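Local coordinates for UspA domain-containing protein (PDB 2DUM), which is of unknown function but belongs to the universal stress protein A family and forms a two-chain assembly, at residues A18-K30 / K148-N160. Sequence-based numbering, arbitrary orientation.
Sequences AYRAVEVFEKRNK and KKPVLIIKEVDEN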
ATOM      1  N   ALA A  18     -10.032  -4.384 -11.480  1.00 61.44           N
ATOM      2  CA  ALA A  18      -9.894  -5.544 -10.615  1.00 59.86           C
ATOM      3  C   ALA A  18      -9.099  -6.607 -11.312  1.00 60.14           C
ATOM      4  O   ALA A  18      -8.199  -7.149 -10.728  1.00 59.09           O
ATOM      5  CB  ALA A  18     -11.240  -6.036 -10.230  1.00 59.19           C
ATOM      6  N   TYR A  19      -9.377  -6.862 -12.588  1.00 61.09           N
ATOM      7  CA  TYR A  19      -8.580  -7.835 -13.327  1.00 62.27           C
ATOM      8  C   TYR A  19      -7.217  -7.335 -13.713  1.00 60.90           C
ATOM      9  O   TYR A  19      -6.278  -8.081 -13.743  1.00 60.71           O
ATOM     10  CB  TYR A  19      -9.293  -8.224 -14.597  1.00 65.48           C
ATOM     11  CG  TYR A  19     -10.479  -9.051 -14.287  1.00 69.77           C
ATOM     12  CD1 TYR A  19     -11.756  -8.475 -14.226  1.00 71.87           C
ATOM     13  CD2 TYR A  19     -10.331 -10.420 -14.008  1.00 73.65           C
ATOM     14  CE1 TYR A  19     -12.876  -9.241 -13.903  1.00 73.48           C
ATOM     15  CE2 TYR A  19     -11.447 -11.214 -13.684  1.00 75.00           C
ATOM     16  CZ  TYR A  19     -12.715 -10.609 -13.626  1.00 73.25           C
ATOM     17  OH  TYR A  19     -13.799 -11.388 -13.277  1.00 73.22           O
ATOM     18  N   ARG A  20      -7.122  -6.067 -14.064  1.00 59.54           N
ATOM     19  CA  ARG A  20      -5.850  -5.476 -14.331  1.00 58.14           C
ATOM     20  C   ARG A  20      -4.927  -5.551 -13.131  1.00 56.78           C
ATOM     21  O   ARG A  20      -3.741  -5.919 -13.239  1.00 56.06           O
ATOM     22  CB  ARG A  20      -6.056  -4.045 -14.753  1.00 58.92           C
ATOM     23  CG  ARG A  20      -6.037  -3.807 -16.298  1.00 61.99           C
ATOM     24  CD  ARG A  20      -4.933  -4.566 -17.157  1.00 65.64           C
ATOM     25  NE  ARG A  20      -3.492  -4.219 -16.950  1.00 67.91           N
ATOM     26  CZ  ARG A  20      -2.434  -4.843 -17.533  1.00 66.88           C
ATOM     27  NH1 ARG A  20      -2.580  -5.873 -18.387  1.00 64.54           N
ATOM     28  NH2 ARG A  20      -1.194  -4.425 -17.265  1.00 67.13           N
ATOM     29  N   ALA A  21      -5.464  -5.229 -11.965  1.00 55.99           N
ATOM     30  CA  ALA A  21      -4.630  -5.214 -10.758  1.00 55.05           C
ATOM     31  C   ALA A  21      -4.011  -6.549 -10.599  1.00 54.52           C
ATOM     32  O   ALA A  21      -2.855  -6.671 -10.210  1.00 53.93           O
ATOM     33  CB  ALA A  21      -5.388  -4.889  -9.627  1.00 54.36           C
ATOM     34  N   VAL A  22      -4.780  -7.549 -10.990  1.00 55.29           N
ATOM     35  CA  VAL A  22      -4.333  -8.953 -10.935  1.00 55.71           C
ATOM     36  C   VAL A  22      -3.188  -9.251 -11.912  1.00 56.19           C
ATOM     37  O   VAL A  22      -2.161  -9.806 -11.462  1.00 57.47           O
ATOM     38  CB  VAL A  22      -5.501  -9.970 -11.073  1.00 55.61           C
ATOM     39  CG1 VAL A  22      -4.998 -11.353 -11.254  1.00 54.60           C
ATOM     40  CG2 VAL A  22      -6.385  -9.957  -9.842  1.00 56.47           C
ATOM     41  N   GLU A  23      -3.295  -8.878 -13.199  1.00 55.56           N
ATOM     42  CA  GLU A  23      -2.078  -8.930 -14.076  1.00 55.61           C
ATOM     43  C   GLU A  23      -0.907  -8.189 -13.438  1.00 53.64           C
ATOM     44  O   GLU A  23       0.180  -8.764 -13.200  1.00 53.07           O
ATOM     45  CB  GLU A  23      -2.315  -8.317 -15.446  1.00 56.40           C
ATOM     46  CG  GLU A  23      -3.171  -9.197 -16.325  1.00 64.48           C
ATOM     47  CD  GLU A  23      -4.195  -8.407 -17.200  1.00 74.36           C
ATOM     48  OE1 GLU A  23      -4.702  -7.313 -16.810  1.00 77.56           O
ATOM     49  OE2 GLU A  23      -4.533  -8.907 -18.295  1.00 78.18           O
ATOM     50  N   VAL A  24      -1.146  -6.915 -13.123  1.00 51.02           N
ATOM     51  CA  VAL A  24      -0.062  -6.105 -12.647  1.00 48.23           C
ATOM     52  C   VAL A  24       0.598  -6.830 -11.493  1.00 47.67           C
ATOM     53  O   VAL A  24       1.798  -6.900 -11.505  1.00 47.30           O
ATOM     54  CB  VAL A  24      -0.539  -4.765 -12.196  1.00 48.42           C
ATOM     55  CG1 VAL A  24       0.602  -3.870 -12.074  1.00 45.48           C
ATOM     56  CG2 VAL A  24      -1.533  -4.244 -13.178  1.00 46.67           C
ATOM     57  N   PHE A  25      -0.159  -7.401 -10.531  1.00 46.02           N
ATOM     58  CA  PHE A  25       0.491  -8.038  -9.424  1.00 44.83           C
ATOM     59  C   PHE A  25       1.261  -9.138 -10.003  1.00 47.04           C
ATOM     60  O   PHE A  25       2.425  -9.339  -9.656  1.00 47.48           O
ATOM     61  CB  PHE A  25      -0.467  -8.628  -8.471  1.00 43.09           C
ATOM     62  CG  PHE A  25       0.184  -9.099  -7.189  1.00 42.08           C
ATOM     63  CD1 PHE A  25       0.697  -8.212  -6.279  1.00 39.69           C
ATOM     64  CD2 PHE A  25       0.256 -10.437  -6.857  1.00 43.00           C
ATOM     65  CE1 PHE A  25       1.305  -8.647  -5.094  1.00 38.15           C
ATOM     66  CE2 PHE A  25       0.867 -10.865  -5.611  1.00 40.68           C
ATOM     67  CZ  PHE A  25       1.399  -9.961  -4.769  1.00 36.53           C
ATOM     68  N   GLU A  26       0.640  -9.819 -10.969  1.00 49.32           N
ATOM     69  CA  GLU A  26       1.245 -11.002 -11.588  1.00 51.07           C
ATOM     70  C   GLU A  26       2.575 -10.707 -12.223  1.00 50.15           C
ATOM     71  O   GLU A  26       3.523 -11.444 -11.982  1.00 49.14           O
ATOM     72  CB  GLU A  26       0.289 -11.660 -12.579  1.00 52.70           C
ATOM     73  CG  GLU A  26       0.980 -12.407 -13.790  1.00 60.04           C
ATOM     74  CD  GLU A  26       1.448 -13.859 -13.440  1.00 70.05           C
ATOM     75  OE1 GLU A  26       2.684 -14.022 -13.185  1.00 71.28           O
ATOM     76  OE2 GLU A  26       0.585 -14.817 -13.400  1.00 72.30           O
ATOM     77  N   LYS A  27       2.643  -9.593 -12.980  1.00 51.34           N
ATOM     78  CA  LYS A  27       3.930  -9.071 -13.618  1.00 51.61           C
ATOM     79  C   LYS A  27       4.955  -8.396 -12.702  1.00 50.83           C
ATOM     80  O   LYS A  27       6.129  -8.795 -12.657  1.00 50.11           O
ATOM     81  CB  LYS A  27       3.689  -8.196 -14.831  1.00 51.69           C
ATOM     82  CG  LYS A  27       4.699  -8.540 -15.973  1.00 56.93           C
ATOM     83  CD  LYS A  27       6.143  -9.226 -15.465  1.00 60.91           C
ATOM     84  CE  LYS A  27       7.467  -8.988 -16.373  1.00 58.80           C
ATOM     85  NZ  LYS A  27       8.289  -7.703 -15.995  1.00 63.92           N
ATOM     86  N   ARG A  28       4.478  -7.409 -11.946  1.00 50.64           N
ATOM     87  CA  ARG A  28       5.221  -6.774 -10.862  1.00 50.00           C
ATOM     88  C   ARG A  28       5.780  -7.741  -9.887  1.00 48.98           C
ATOM     89  O   ARG A  28       6.973  -7.697  -9.647  1.00 48.70           O
ATOM     90  CB  ARG A  28       4.334  -5.786 -10.111  1.00 50.41           C
ATOM     91  CG  ARG A  28       3.838  -4.723 -11.019  1.00 52.23           C
ATOM     92  CD  ARG A  28       3.457  -3.475 -10.319  1.00 58.58           C
ATOM     93  NE  ARG A  28       4.021  -2.270 -10.979  1.00 63.43           N
ATOM     94  CZ  ARG A  28       5.244  -1.770 -10.732  1.00 64.35           C
ATOM     95  NH1 ARG A  28       5.634  -0.679 -11.380  1.00 63.80           N
ATOM     96  NH2 ARG A  28       6.078  -2.367  -9.845  1.00 63.95           N
ATOM     97  N   ASN A  29       4.932  -8.613  -9.333  1.00 48.65           N
ATOM     98  CA  ASN A  29       5.364  -9.499  -8.199  1.00 48.91           C
ATOM     99  C   ASN A  29       5.957 -10.820  -8.549  1.00 48.56           C
ATOM    100  O   ASN A  29       5.377 -11.552  -9.408  1.00 48.77           O
ATOM    101  CB  ASN A  29       4.225  -9.854  -7.232  1.00 48.73           C
ATOM    102  CG  ASN A  29       4.682 -10.776  -6.118  1.00 48.67           C
ATOM    103  OD1 ASN A  29       5.677 -10.497  -5.435  1.00 53.67           O
ATOM    104  ND2 ASN A  29       3.966 -11.871  -5.922  1.00 49.83           N
ATOM    105  N   LYS A  30       7.047 -11.158  -7.833  1.00 47.77           N
ATOM    106  CA  LYS A  30       7.517 -12.550  -7.871  1.00 47.47           C
ATOM    107  C   LYS A  30       7.634 -13.383  -6.581  1.00 46.37           C
ATOM    108  O   LYS A  30       8.023 -14.552  -6.617  1.00 46.74           O
ATOM    109  CB  LYS A  30       8.753 -12.679  -8.749  1.00 47.77           C
ATOM    110  CG  LYS A  30       8.331 -12.923 -10.179  1.00 51.07           C
ATOM    111  CD  LYS A  30       9.506 -12.885 -11.155  1.00 56.53           C
ATOM    112  CE  LYS A  30       9.110 -12.017 -12.348  1.00 61.47           C
ATOM    113  NZ  LYS A  30       8.941 -10.572 -11.915  1.00 66.24           N
ATOM    114  N   LYS A 148      -6.563  -1.083  10.229  1.00 51.96           N
ATOM    115  CA  LYS A 148      -5.290  -1.132  11.057  1.00 51.30           C
ATOM    116  C   LYS A 148      -4.206  -1.980  10.389  1.00 49.23           C
ATOM    117  O   LYS A 148      -2.958  -1.750  10.517  1.00 50.33           O
ATOM    118  CB  LYS A 148      -5.502  -1.739  12.440  1.00 51.67           C
ATOM    119  CG  LYS A 148      -6.777  -1.315  13.166  1.00 54.10           C
ATOM    120  CD  LYS A 148      -6.909   0.188  13.370  1.00 55.67           C
ATOM    121  CE  LYS A 148      -8.327   0.499  13.902  1.00 56.36           C
ATOM    122  NZ  LYS A 148      -8.663  -0.605  14.851  1.00 54.26           N
ATOM    123  N   LYS A 149      -4.707  -2.972   9.673  1.00 46.00           N
ATOM    124  CA  LYS A 149      -3.958  -3.734   8.688  1.00 42.38           C
ATOM    125  C   LYS A 149      -3.060  -2.844   7.688  1.00 41.40           C
ATOM    126  O   LYS A 149      -3.297  -1.605   7.534  1.00 40.51           O
ATOM    127  CB  LYS A 149      -4.959  -4.686   7.992  1.00 42.31           C
ATOM    128  CG  LYS A 149      -5.179  -6.087   8.632  1.00 41.56           C
ATOM    129  CD  LYS A 149      -5.726  -6.054  10.018  1.00 46.71           C
ATOM    130  CE  LYS A 149      -5.767  -7.426  10.612  1.00 52.82           C
ATOM    131  NZ  LYS A 149      -4.383  -8.093  10.667  1.00 58.16           N
ATOM    132  N   PRO A 150      -1.952  -3.429   7.130  1.00 39.37           N
ATOM    133  CA  PRO A 150      -1.215  -2.764   6.036  1.00 38.27           C
ATOM    134  C   PRO A 150      -1.900  -2.893   4.711  1.00 36.36           C
ATOM    135  O   PRO A 150      -2.860  -3.685   4.618  1.00 36.20           O
ATOM    136  CB  PRO A 150       0.150  -3.414   6.075  1.00 38.12           C
ATOM    137  CG  PRO A 150      -0.044  -4.745   6.717  1.00 38.97           C
ATOM    138  CD  PRO A 150      -1.250  -4.629   7.627  1.00 38.74           C
ATOM    139  N   VAL A 151      -1.525  -2.057   3.729  1.00 34.73           N
ATOM    140  CA  VAL A 151      -2.339  -1.957   2.517  1.00 34.37           C
ATOM    141  C   VAL A 151      -1.533  -1.758   1.274  1.00 34.58           C
ATOM    142  O   VAL A 151      -0.765  -0.814   1.200  1.00 35.96           O
ATOM    143  CB  VAL A 151      -3.379  -0.820   2.564  1.00 34.09           C
ATOM    144  CG1 VAL A 151      -4.125  -0.671   1.179  1.00 35.45           C
ATOM    145  CG2 VAL A 151      -4.421  -1.054   3.609  1.00 32.97           C
ATOM    146  N   LEU A 152      -1.720  -2.608   0.270  1.00 33.76           N
ATOM    147  CA  LEU A 152      -0.946  -2.473  -0.925  1.00 32.70           C
ATOM    148  C   LEU A 152      -1.860  -1.834  -1.983  1.00 34.20           C
ATOM    149  O   LEU A 152      -2.934  -2.388  -2.452  1.00 32.64           O
ATOM    150  CB  LEU A 152      -0.502  -3.859  -1.363  1.00 32.18           C
ATOM    151  CG  LEU A 152       0.944  -4.046  -1.837  1.00 30.60           C
ATOM    152  CD1 LEU A 152       1.080  -5.232  -2.693  1.00 34.16           C
ATOM    153  CD2 LEU A 152       1.384  -2.997  -2.643  1.00 26.93           C
ATOM    154  N   ILE A 153      -1.500  -0.640  -2.400  1.00 34.91           N
ATOM    155  CA  ILE A 153      -2.326  -0.193  -3.501  1.00 36.42           C
ATOM    156  C   ILE A 153      -1.565  -0.378  -4.799  1.00 38.43           C
ATOM    157  O   ILE A 153      -0.485   0.178  -5.008  1.00 37.15           O
ATOM    158  CB  ILE A 153      -3.145   1.131  -3.292  1.00 35.37           C
ATOM    159  CG1 ILE A 153      -3.241   1.789  -4.630  1.00 42.27           C
ATOM    160  CG2 ILE A 153      -2.608   2.068  -2.259  1.00 27.17           C
ATOM    161  CD1 ILE A 153      -1.894   2.654  -5.029  1.00 55.42           C
ATOM    162  N   ILE A 154      -2.078  -1.270  -5.625  1.00 42.27           N
ATOM    163  CA  ILE A 154      -1.365  -1.644  -6.852  1.00 46.53           C
ATOM    164  C   ILE A 154      -2.023  -0.771  -7.906  1.00 48.65           C
ATOM    165  O   ILE A 154      -3.129  -0.214  -7.618  1.00 49.15           O
ATOM    166  CB  ILE A 154      -1.394  -3.210  -7.090  1.00 46.28           C
ATOM    167  CG1 ILE A 154      -0.054  -3.778  -7.497  1.00 47.65           C
ATOM    168  CG2 ILE A 154      -2.208  -3.611  -8.253  1.00 50.81           C
ATOM    169  CD1 ILE A 154       0.853  -4.188  -6.320  1.00 52.42           C
ATOM    170  N   LYS A 155      -1.361  -0.583  -9.054  1.00 51.36           N
ATOM    171  CA  LYS A 155      -1.839   0.401 -10.012  1.00 55.02           C
ATOM    172  C   LYS A 155      -1.677   0.084 -11.522  1.00 59.89           C
ATOM    173  O   LYS A 155      -2.670   0.094 -12.281  1.00 61.56           O
ATOM    174  CB  LYS A 155      -1.165   1.718  -9.682  1.00 54.19           C
ATOM    175  CG  LYS A 155      -2.073   2.930  -9.742  1.00 50.43           C
ATOM    176  CD  LYS A 155      -1.359   4.192  -9.328  1.00 45.48           C
ATOM    177  CE  LYS A 155      -1.378   4.431  -7.830  1.00 44.69           C
ATOM    178  NZ  LYS A 155      -1.417   5.944  -7.664  1.00 45.31           N
ATOM    179  N   GLU A 156      -0.443  -0.133 -11.980  1.00 65.27           N
ATOM    180  CA  GLU A 156      -0.138  -0.523 -13.377  1.00 69.27           C
ATOM    181  C   GLU A 156       1.371  -0.681 -13.539  1.00 72.69           C
ATOM    182  O   GLU A 156       2.163  -0.144 -12.740  1.00 73.60           O
ATOM    183  CB  GLU A 156      -0.735   0.446 -14.447  1.00 69.66           C
ATOM    184  CG  GLU A 156      -0.477   0.067 -15.963  1.00 68.20           C
ATOM    185  CD  GLU A 156      -0.798  -1.442 -16.326  1.00 73.92           C
ATOM    186  OE1 GLU A 156       0.113  -2.337 -16.324  1.00 75.48           O
ATOM    187  OE2 GLU A 156      -1.976  -1.747 -16.627  1.00 72.62           O
ATOM    188  N   VAL A 157       1.765  -1.423 -14.569  1.00 77.24           N
ATOM    189  CA  VAL A 157       3.140  -1.927 -14.659  1.00 81.16           C
ATOM    190  C   VAL A 157       4.188  -0.847 -15.069  1.00 84.76           C
ATOM    191  O   VAL A 157       3.927   0.382 -14.970  1.00 85.20           O
ATOM    192  CB  VAL A 157       3.234  -3.445 -15.292  1.00 80.87           C
ATOM    193  CG1 VAL A 157       2.362  -3.664 -16.538  1.00 79.62           C
ATOM    194  CG2 VAL A 157       4.710  -4.015 -15.414  1.00 79.04           C
ATOM    195  N   ASP A 158       5.376  -1.322 -15.449  1.00 88.93           N
ATOM    196  CA  ASP A 158       6.549  -0.493 -15.742  1.00 92.80           C
ATOM    197  C   ASP A 158       6.717   0.014 -17.243  1.00 94.69           C
ATOM    198  O   ASP A 158       5.850   0.742 -17.819  1.00 93.86           O
ATOM    199  CB  ASP A 158       7.809  -1.230 -15.202  1.00 92.97           C
ATOM    200  CG  ASP A 158       8.398  -0.573 -13.936  1.00 95.57           C
ATOM    201  OD1 ASP A 158       9.521  -0.981 -13.543  1.00 98.20           O
ATOM    202  OD2 ASP A 158       7.772   0.356 -13.353  1.00 96.94           O
ATOM    203  N   GLU A 159       7.850  -0.358 -17.843  1.00 97.31           N
ATOM    204  CA  GLU A 159       8.253   0.206 -19.128  1.00 99.70           C
ATOM    205  C   GLU A 159       7.924  -0.697 -20.331  1.00101.27           C
ATOM    206  O   GLU A 159       7.623  -0.161 -21.411  1.00101.83           O
ATOM    207  CB  GLU A 159       9.747   0.637 -19.114  1.00 99.54           C
ATOM    208  CG  GLU A 159      10.786  -0.500 -19.300  1.00 99.74           C
ATOM    209  CD  GLU A 159      11.010  -1.358 -18.048  1.00 99.83           C
ATOM    210  OE1 GLU A 159      11.806  -0.942 -17.168  1.00100.68           O
ATOM    211  OE2 GLU A 159      10.407  -2.458 -17.961  1.00 98.53           O
ATOM    212  N   ASN A 160       7.962  -2.031 -20.159  1.00102.75           N
ATOM    213  CA  ASN A 160       7.972  -2.931 -21.335  1.00104.18           C
ATOM    214  C   ASN A 160       6.673  -2.991 -22.202  1.00104.62           C
ATOM    215  O   ASN A 160       5.782  -3.838 -22.028  1.00105.07           O
ATOM    216  CB  ASN A 160       8.510  -4.338 -21.008  1.00104.20           C
ATOM    217  CG  ASN A 160       8.388  -5.274 -22.199  1.00105.75           C
ATOM    218  OD1 ASN A 160       7.463  -6.080 -22.258  1.00108.26           O
ATOM    219  ND2 ASN A 160       9.270  -5.113 -23.191  1.00106.45           N
TER
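Ile154 fits into the hollow between Ala21 and Phe25, one turn apart on helix 16-28: its CG2 lies 3.7 Å from Ala21 CB, while Ile154 CD1 comes to the rim of the Phe25 ring, near the ring plane, 4.0 Å from Phe25 CD1. Leu152 CD1 adds a second bump obliquely to that ring, whose one face is covered by Asn29 CB. With axes at 101°, the helix lies across strand 151-154, outermost within this chain in the parallel sheet of the universal stress protein alpha/beta fold, which continues antiparallel into the second subunit. Beyond the strand, the chain runs over Val24, whose CG1, anti to the backbone N (chi1 -165°), packs 3.6 Å from Glu156 C. Glu156 bends at chi2 (49°) to present its carboxylate to Arg20: NH2 meets the syn side of OE1 at 2.6 Å, nearly in the guanidinium plane. The same OE1 accepts Val157 N at 2.6 Å on its anti side, tilted out of the carboxylate plane. Replacing Glu156 by alanine would probably leave Arg20 without this carboxylate and the chain less firmly tied to the helix. Arg28 NE reaches Glu156 O in a weak bond of 3.3 Å, and its NH1 forms a salt bridge with the poorly ordered Asp158.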